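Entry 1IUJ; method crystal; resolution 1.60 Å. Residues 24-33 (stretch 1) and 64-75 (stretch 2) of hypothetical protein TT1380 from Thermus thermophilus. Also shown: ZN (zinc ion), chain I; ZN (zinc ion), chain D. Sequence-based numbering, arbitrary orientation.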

ATOM      1  N   GLN B  24     -18.153   5.955  -3.861  1.00 29.63           N
ATOM      2  CA  GLN B  24     -18.695   5.963  -5.224  1.00 29.50           C
ATOM      3  C   GLN B  24     -17.683   5.562  -6.305  1.00 29.00           C
ATOM      4  O   GLN B  24     -18.031   4.855  -7.242  1.00 29.73           O
ATOM      5  N   ARG B  25     -16.427   5.984  -6.164  1.00 27.74           N
ATOM      6  CA  ARG B  25     -15.390   5.641  -7.127  1.00 26.64           C
ATOM      7  C   ARG B  25     -15.099   4.150  -7.130  1.00 26.20           C
ATOM      8  O   ARG B  25     -14.871   3.564  -8.194  1.00 26.55           O
ATOM      9  N   ALA B  26     -15.132   3.528  -5.951  1.00 25.28           N
ATOM     10  CA  ALA B  26     -14.894   2.098  -5.879  1.00 24.64           C
ATOM     11  C   ALA B  26     -16.037   1.387  -6.618  1.00 24.07           C
ATOM     12  O   ALA B  26     -15.813   0.370  -7.219  1.00 24.78           O
ATOM     13  N   ARG B  27     -17.249   1.948  -6.569  1.00 24.09           N
ATOM     14  CA  ARG B  27     -18.390   1.362  -7.283  1.00 23.93           C
ATOM     15  C   ARG B  27     -18.168   1.320  -8.806  1.00 22.76           C
ATOM     16  O   ARG B  27     -18.486   0.327  -9.458  1.00 23.03           O
ATOM     17  N   LEU B  28     -17.600   2.386  -9.359  1.00 22.05           N
ATOM     18  CA  LEU B  28     -17.432   2.497 -10.809  1.00 22.50           C
ATOM     19  C   LEU B  28     -16.303   1.619 -11.365  1.00 23.22           C
ATOM     20  O   LEU B  28     -16.320   1.284 -12.552  1.00 23.88           O
ATOM     21  N   VAL B  29     -15.333   1.256 -10.523  1.00 23.37           N
ATOM     22  CA  VAL B  29     -14.188   0.433 -10.948  1.00 24.03           C
ATOM     23  C   VAL B  29     -14.462  -1.077 -10.874  1.00 25.78           C
ATOM     24  O   VAL B  29     -13.702  -1.871 -11.420  1.00 26.02           O
ATOM     25  N   ASP B  30     -15.558  -1.475 -10.223  1.00 27.94           N
ATOM     26  CA  ASP B  30     -15.845  -2.915 -10.006  1.00 30.16           C
ATOM     27  C   ASP B  30     -15.944  -3.825 -11.242  1.00 30.18           C
ATOM     28  O   ASP B  30     -15.480  -4.975 -11.216  1.00 31.13           O
ATOM     29  N   ARG B  31     -16.557  -3.338 -12.311  1.00 30.60           N
ATOM     30  CA  ARG B  31     -16.760  -4.184 -13.482  1.00 30.65           C
ATOM     31  C   ARG B  31     -15.554  -4.113 -14.408  1.00 29.37           C
ATOM     32  O   ARG B  31     -15.522  -4.761 -15.455  1.00 29.80           O
ATOM     33  N   MET B  32     -14.555  -3.317 -14.020  1.00 27.55           N
ATOM     34  CA  MET B  32     -13.456  -3.020 -14.925  1.00 25.07           C
ATOM     35  C   MET B  32     -12.632  -4.261 -15.234  1.00 22.84           C
ATOM     36  O   MET B  32     -12.232  -4.991 -14.339  1.00 22.07           O
ATOM     37  N   PRO B  33     -12.430  -4.534 -16.514  1.00 21.75           N
ATOM     38  CA  PRO B  33     -11.558  -5.634 -16.916  1.00 20.69           C
ATOM     39  C   PRO B  33     -10.235  -5.595 -16.161  1.00 19.32           C
ATOM     40  O   PRO B  33      -9.588  -4.546 -16.127  1.00 18.72           O
ATOM     41  N   ALA B  64      -6.020   1.099 -19.429  1.00 11.40           N
ATOM     42  CA  ALA B  64      -7.350   1.105 -20.051  1.00 12.12           C
ATOM     43  C   ALA B  64      -8.368   1.800 -19.140  1.00 11.49           C
ATOM     44  O   ALA B  64      -9.212   2.611 -19.564  1.00 13.08           O
ATOM     45  N   TRP B  65      -8.265   1.508 -17.853  1.00 11.92           N
ATOM     46  CA  TRP B  65      -9.109   2.152 -16.897  1.00 12.80           C
ATOM     47  C   TRP B  65      -8.962   3.676 -16.888  1.00 11.58           C
ATOM     48  O   TRP B  65      -9.946   4.396 -16.871  1.00 12.42           O
ATOM     49  N   THR B  66      -7.735   4.191 -16.888  1.00 10.81           N
ATOM     50  CA  THR B  66      -7.539   5.648 -16.891  1.00 10.94           C
ATOM     51  C   THR B  66      -8.161   6.341 -18.094  1.00 10.77           C
ATOM     52  O   THR B  66      -8.458   7.514 -18.026  1.00 12.52           O
ATOM     53  N   GLU B  67      -8.361   5.600 -19.185  1.00 12.44           N
ATOM     54  CA  GLU B  67      -8.939   6.164 -20.384  1.00 13.35           C
ATOM     55  C   GLU B  67     -10.451   5.966 -20.498  1.00 14.02           C
ATOM     56  O   GLU B  67     -11.026   6.379 -21.502  1.00 15.19           O
ATOM     57  N   SER B  68     -11.071   5.416 -19.456  1.00 12.92           N
ATOM     58  CA  SER B  68     -12.486   5.019 -19.498  1.00 13.03           C
ATOM     59  C   SER B  68     -13.453   6.090 -19.021  1.00 13.81           C
ATOM     60  O   SER B  68     -13.129   6.929 -18.200  1.00 12.92           O
ATOM     61  N   PRO B  69     -14.686   6.042 -19.511  1.00 13.94           N
ATOM     62  CA  PRO B  69     -15.718   6.926 -18.992  1.00 14.26           C
ATOM     63  C   PRO B  69     -15.995   6.690 -17.509  1.00 12.68           C
ATOM     64  O   PRO B  69     -16.267   7.676 -16.849  1.00 13.65           O
ATOM     65  N   ALA B  70     -15.885   5.449 -17.007  1.00 14.11           N
ATOM     66  CA  ALA B  70     -16.012   5.164 -15.567  1.00 13.99           C
ATOM     67  C   ALA B  70     -14.987   5.962 -14.744  1.00 13.92           C
ATOM     68  O   ALA B  70     -15.307   6.523 -13.685  1.00 13.89           O
ATOM     69  N   PHE B  71     -13.749   6.014 -15.218  1.00 13.68           N
ATOM     70  CA  PHE B  71     -12.730   6.740 -14.445  1.00 14.16           C
ATOM     71  C   PHE B  71     -13.062   8.231 -14.405  1.00 14.29           C
ATOM     72  O   PHE B  71     -12.964   8.886 -13.350  1.00 13.90           O
ATOM     73  N   LYS B  72     -13.479   8.770 -15.541  1.00 15.20           N
ATOM     74  CA  LYS B  72     -13.862  10.175 -15.618  1.00 17.35           C
ATOM     75  C   LYS B  72     -15.047  10.500 -14.693  1.00 18.96           C
ATOM     76  O   LYS B  72     -15.049  11.532 -14.037  1.00 20.22           O
ATOM     77  N   GLU B  73     -16.050   9.626 -14.629  1.00 19.80           N
ATOM     78  CA  GLU B  73     -17.170   9.855 -13.717  1.00 20.89           C
ATOM     79  C   GLU B  73     -16.733   9.762 -12.250  1.00 21.60           C
ATOM     80  O   GLU B  73     -17.219  10.529 -11.393  1.00 22.06           O
ATOM     81  N   GLY B  74     -15.867   8.792 -11.963  1.00 20.72           N
ATOM     82  CA  GLY B  74     -15.352   8.576 -10.620  1.00 22.83           C
ATOM     83  C   GLY B  74     -14.678   9.850 -10.143  1.00 22.98           C
ATOM     84  O   GLY B  74     -14.838  10.258  -8.998  1.00 23.93           O
ATOM     85  N   HIS B  75     -13.963  10.515 -11.036  1.00 25.22           N
ATOM     86  CA  HIS B  75     -13.346  11.790 -10.679  1.00 27.43           C
ATOM     87  C   HIS B  75     -14.317  12.967 -10.439  1.00 29.97           C
ATOM     88  O   HIS B  75     -13.922  14.014  -9.909  1.00 29.52           O
TER

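The two stretches meet through a pair of nearly antiparallel helices, 24-29 and 69-74, whose axes approach to 9.0 Å at an angle of 175°. Between them the two stretches bury 528 Å², both sides summed. No hydrogen bond crosses the interface, so the contact rests on apolar packing, on aromatic faces and on one arginine laid against a histidine.

The closest backbone approach is at Arg25 and Gly74, where the CA atoms lie 4.6 Å apart. Gly74 has no side chain, and this leaves room for Arg25: a CB built on the glycine would sit only 3.3 Å from Arg25 CG, a tight fit. As it is, Arg25 CG lies 3.0 Å from Gly74 O. Next to it Leu28, with chi1 m and chi2 t, points toward the second helix and brings CD1 to 3.4 Å from Gly74 N and to 3.7 Å from Glu73 CG, the aliphatic part of that glutamate. One turn back along the second helix, Ala70 also points toward the partner. Its CB lies 4.3 Å from Leu28 CB and 3.7 Å from Leu28 O, and the CA atoms of Leu28 and Ala70 lie 5.6 Å apart.

A type I turn from Val29 to Met32, with Met32 N hydrogen-bonded to Val29 O at 3.1 Å, carries the methionine back toward stretch 2. Met32 adopts m for all three chi angles. Its SD reaches Ala70 CB at 4.2 Å, while its CG lies 3.5 Å from Trp65 CD1.

Trp65 supplies the aromatic surface. Its CA-to-CB bond runs sideways, but with chi1 t the indole end comes nearer to stretch 1. Val29, chi1 p, sets CG2 over one face of the indole, 4.0 Å from the centroid of the five-membered ring and 20° off its normal, a CH-pi contact. Met32 SD approaches the same centroid obliquely at 4.8 Å. Arg25 NH2 lies at the ring edge, 4.3 Å from Trp65 CH2. Amid this largely apolar packing, Trp65 NE1 is buried without a polar partner.

Arg25 (m, t, p) lays its guanidinium against the His75 ring, with NH2 3.2 Å from His75 CE1. Arg25 NH1 and His75 NE2 are also 3.2 Å apart but are not hydrogen-bonded, because NE2 is committed to a zinc ion at 2.0 Å; that zinc also binds a water at 2.4 Å. The other ring nitrogen, His75 ND1, donates to Phe71 O at 3.0 Å, so both nitrogens help to fix the ring (chi1 m) beside the arginine.

Within stretch 2, Ser68 shapes the start of the second helix. Its OG (chi1 p) donates to Trp65 O at 2.8 Å and, as the N-cap, accepts from Phe71 N at 3.1 Å. Away from the interface, Glu67 OE1 binds a second zinc ion at 1.9 Å.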

ATOM      1  CB  GLN B  24     -19.351   7.296  -5.532  1.00 30.56           C
ATOM      2  CG  GLN B  24     -20.835   7.280  -5.210  1.00 34.68           C
ATOM      3  CD  GLN B  24     -21.254   8.456  -4.369  1.00 40.15           C
ATOM      4  OE1 GLN B  24     -21.861   9.402  -4.879  1.00 41.23           O
ATOM      5  NE2 GLN B  24     -20.951   8.400  -3.074  1.00 42.07           N
ATOM      6  CB  ARG B  25     -14.111   6.415  -6.836  1.00 25.27           C
ATOM      7  CG  ARG B  25     -14.138   7.836  -7.291  1.00 25.80           C
ATOM      8  CD  ARG B  25     -12.833   8.561  -7.033  1.00 23.13           C
ATOM      9  NE  ARG B  25     -11.639   7.871  -7.532  1.00 24.75           N
ATOM     10  CZ  ARG B  25     -10.551   8.513  -7.957  1.00 22.26           C
ATOM     11  NH1 ARG B  25     -10.600   9.834  -7.972  1.00 24.41           N
ATOM     12  NH2 ARG B  25      -9.453   7.857  -8.399  1.00 18.56           N
ATOM     13  CB  ALA B  26     -14.788   1.627  -4.429  1.00 25.05           C
ATOM     14  CB  ARG B  27     -19.702   2.087  -6.935  1.00 24.76           C
ATOM     15  CG  ARG B  27     -20.279   1.648  -5.588  1.00 26.72           C
ATOM     16  CD  ARG B  27     -21.319   2.593  -5.007  1.00 34.11           C
ATOM     17  NE  ARG B  27     -22.694   2.242  -5.354  1.00 38.33           N
ATOM     18  CZ  ARG B  27     -23.521   3.013  -6.062  1.00 41.77           C
ATOM     19  NH1 ARG B  27     -24.761   2.595  -6.305  1.00 43.12           N
ATOM     20  NH2 ARG B  27     -23.121   4.200  -6.529  1.00 42.99           N
ATOM     21  CB  LEU B  28     -17.212   3.963 -11.217  1.00 22.26           C
ATOM     22  CG  LEU B  28     -18.444   4.871 -11.209  1.00 22.02           C
ATOM     23  CD1 LEU B  28     -18.051   6.312 -11.100  1.00 25.70           C
ATOM     24  CD2 LEU B  28     -19.268   4.638 -12.475  1.00 21.76           C
ATOM     25  CB  VAL B  29     -12.905   0.783 -10.147  1.00 23.72           C
ATOM     26  CG1 VAL B  29     -12.942   0.197  -8.734  1.00 23.51           C
ATOM     27  CG2 VAL B  29     -11.635   0.342 -10.898  1.00 23.15           C
ATOM     28  CB  ASP B  30     -17.102  -3.093  -9.143  1.00 31.19           C
ATOM     29  CG  ASP B  30     -16.817  -2.915  -7.664  1.00 34.61           C
ATOM     30  OD1 ASP B  30     -17.775  -2.975  -6.855  1.00 39.70           O
ATOM     31  OD2 ASP B  30     -15.672  -2.712  -7.204  1.00 38.42           O
ATOM     32  CB  ARG B  31     -18.044  -3.793 -14.219  1.00 31.62           C
ATOM     33  CG  ARG B  31     -19.223  -4.724 -13.933  1.00 33.69           C
ATOM     34  CD  ARG B  31     -20.577  -4.025 -13.855  1.00 39.28           C
ATOM     35  NE  ARG B  31     -21.528  -4.550 -14.832  1.00 43.00           N
ATOM     36  CZ  ARG B  31     -22.845  -4.359 -14.780  1.00 44.24           C
ATOM     37  NH1 ARG B  31     -23.382  -3.668 -13.785  1.00 45.19           N
ATOM     38  NH2 ARG B  31     -23.632  -4.872 -15.720  1.00 45.89           N
ATOM     39  CB  MET B  32     -12.563  -1.879 -14.399  1.00 25.35           C
ATOM     40  CG  MET B  32     -13.222  -0.504 -14.363  1.00 26.79           C
ATOM     41  SD  MET B  32     -13.884   0.018 -15.944  1.00 31.55           S
ATOM     42  CE  MET B  32     -12.415  -0.236 -17.080  1.00 24.42           C
ATOM     43  CB  PRO B  33     -11.310  -5.343 -18.393  1.00 21.27           C
ATOM     44  CG  PRO B  33     -12.591  -4.699 -18.835  1.00 21.79           C
ATOM     45  CD  PRO B  33     -13.081  -3.882 -17.671  1.00 22.83           C
ATOM     46  CB  ALA B  64      -7.762  -0.304 -20.359  1.00 12.54           C
ATOM     47  CB  TRP B  65      -8.817   1.609 -15.508  1.00 13.98           C
ATOM     48  CG  TRP B  65      -9.753   2.233 -14.591  1.00 18.44           C
ATOM     49  CD1 TRP B  65     -11.129   2.284 -14.737  1.00 25.18           C
ATOM     50  CD2 TRP B  65      -9.451   2.983 -13.436  1.00 27.08           C
ATOM     51  NE1 TRP B  65     -11.681   3.008 -13.718  1.00 28.13           N
ATOM     52  CE2 TRP B  65     -10.674   3.443 -12.896  1.00 27.16           C
ATOM     53  CE3 TRP B  65      -8.272   3.304 -12.779  1.00 24.76           C
ATOM     54  CZ2 TRP B  65     -10.743   4.200 -11.723  1.00 28.18           C
ATOM     55  CZ3 TRP B  65      -8.336   4.053 -11.616  1.00 27.26           C
ATOM     56  CH2 TRP B  65      -9.563   4.500 -11.100  1.00 30.78           C
ATOM     57  CB  THR B  66      -6.056   6.089 -16.785  1.00  9.79           C
ATOM     58  OG1 THR B  66      -5.332   5.654 -17.963  1.00 11.14           O
ATOM     59  CG2 THR B  66      -5.344   5.439 -15.574  1.00 10.70           C
ATOM     60  CB  GLU B  67      -8.213   5.608 -21.604  1.00 12.90           C
ATOM     61  CG  GLU B  67      -6.770   6.143 -21.648  1.00 11.09           C
ATOM     62  CD  GLU B  67      -5.893   5.481 -22.692  1.00 11.23           C
ATOM     63  OE1 GLU B  67      -6.338   4.620 -23.458  1.00 13.08           O
ATOM     64  OE2 GLU B  67      -4.687   5.802 -22.665  1.00 12.48           O
ATOM     65  CB  SER B  68     -12.671   3.745 -18.659  1.00 12.57           C
ATOM     66  OG  SER B  68     -12.655   4.002 -17.267  1.00 16.19           O
ATOM     67  CB  PRO B  69     -16.942   6.604 -19.880  1.00 14.38           C
ATOM     68  CG  PRO B  69     -16.660   5.288 -20.449  1.00 16.25           C
ATOM     69  CD  PRO B  69     -15.183   5.173 -20.597  1.00 15.48           C
ATOM     70  CB  ALA B  70     -15.848   3.665 -15.316  1.00 15.41           C
ATOM     71  CB  PHE B  71     -11.380   6.474 -15.102  1.00 13.51           C
ATOM     72  CG  PHE B  71     -10.229   7.289 -14.563  1.00 14.46           C
ATOM     73  CD1 PHE B  71      -9.283   6.648 -13.814  1.00 12.84           C
ATOM     74  CD2 PHE B  71     -10.080   8.656 -14.837  1.00 14.15           C
ATOM     75  CE1 PHE B  71      -8.191   7.374 -13.306  1.00 11.45           C
ATOM     76  CE2 PHE B  71      -8.991   9.369 -14.333  1.00 15.31           C
ATOM     77  CZ  PHE B  71      -8.060   8.703 -13.570  1.00 14.66           C
ATOM     78  CB  LYS B  72     -14.188  10.495 -17.070  1.00 17.92           C
ATOM     79  CG  LYS B  72     -14.340  11.951 -17.369  1.00 19.62           C
ATOM     80  CD  LYS B  72     -14.276  12.163 -18.880  1.00 23.45           C
ATOM     81  CE  LYS B  72     -13.784  13.560 -19.212  1.00 30.35           C
ATOM     82  NZ  LYS B  72     -14.849  14.582 -18.971  1.00 32.30           N
ATOM     83  CB  GLU B  73     -18.323   8.876 -13.991  1.00 21.64           C
ATOM     84  CG  GLU B  73     -19.511   9.131 -13.055  1.00 24.10           C
ATOM     85  CD  GLU B  73     -20.854   8.602 -13.547  1.00 26.27           C
ATOM     86  OE1 GLU B  73     -20.908   7.638 -14.334  1.00 23.36           O
ATOM     87  OE2 GLU B  73     -21.882   9.160 -13.102  1.00 29.35           O
ATOM     88  CB  HIS B  75     -12.203  12.111 -11.628  1.00 26.71           C
ATOM     89  CG  HIS B  75     -10.979  11.315 -11.328  1.00 24.04           C
ATOM     90  ND1 HIS B  75     -10.929   9.947 -11.495  1.00 21.31           N
ATOM     91  CD2 HIS B  75      -9.791  11.679 -10.790  1.00 24.91           C
ATOM     92  CE1 HIS B  75      -9.755   9.505 -11.079  1.00 22.30           C
ATOM     93  NE2 HIS B  75      -9.035  10.538 -10.678  1.00 19.59           N
TER
HETATM   94 ZN    ZN I2006      -7.095  10.583 -10.100  1.00 26.15          ZN
HETATM   95 ZN    ZN D2001      -5.388   4.192 -25.104  1.00 13.68          ZN
HETATM   96  O   HOH W   1      -7.374  11.298  -7.854  1.00 37.84           O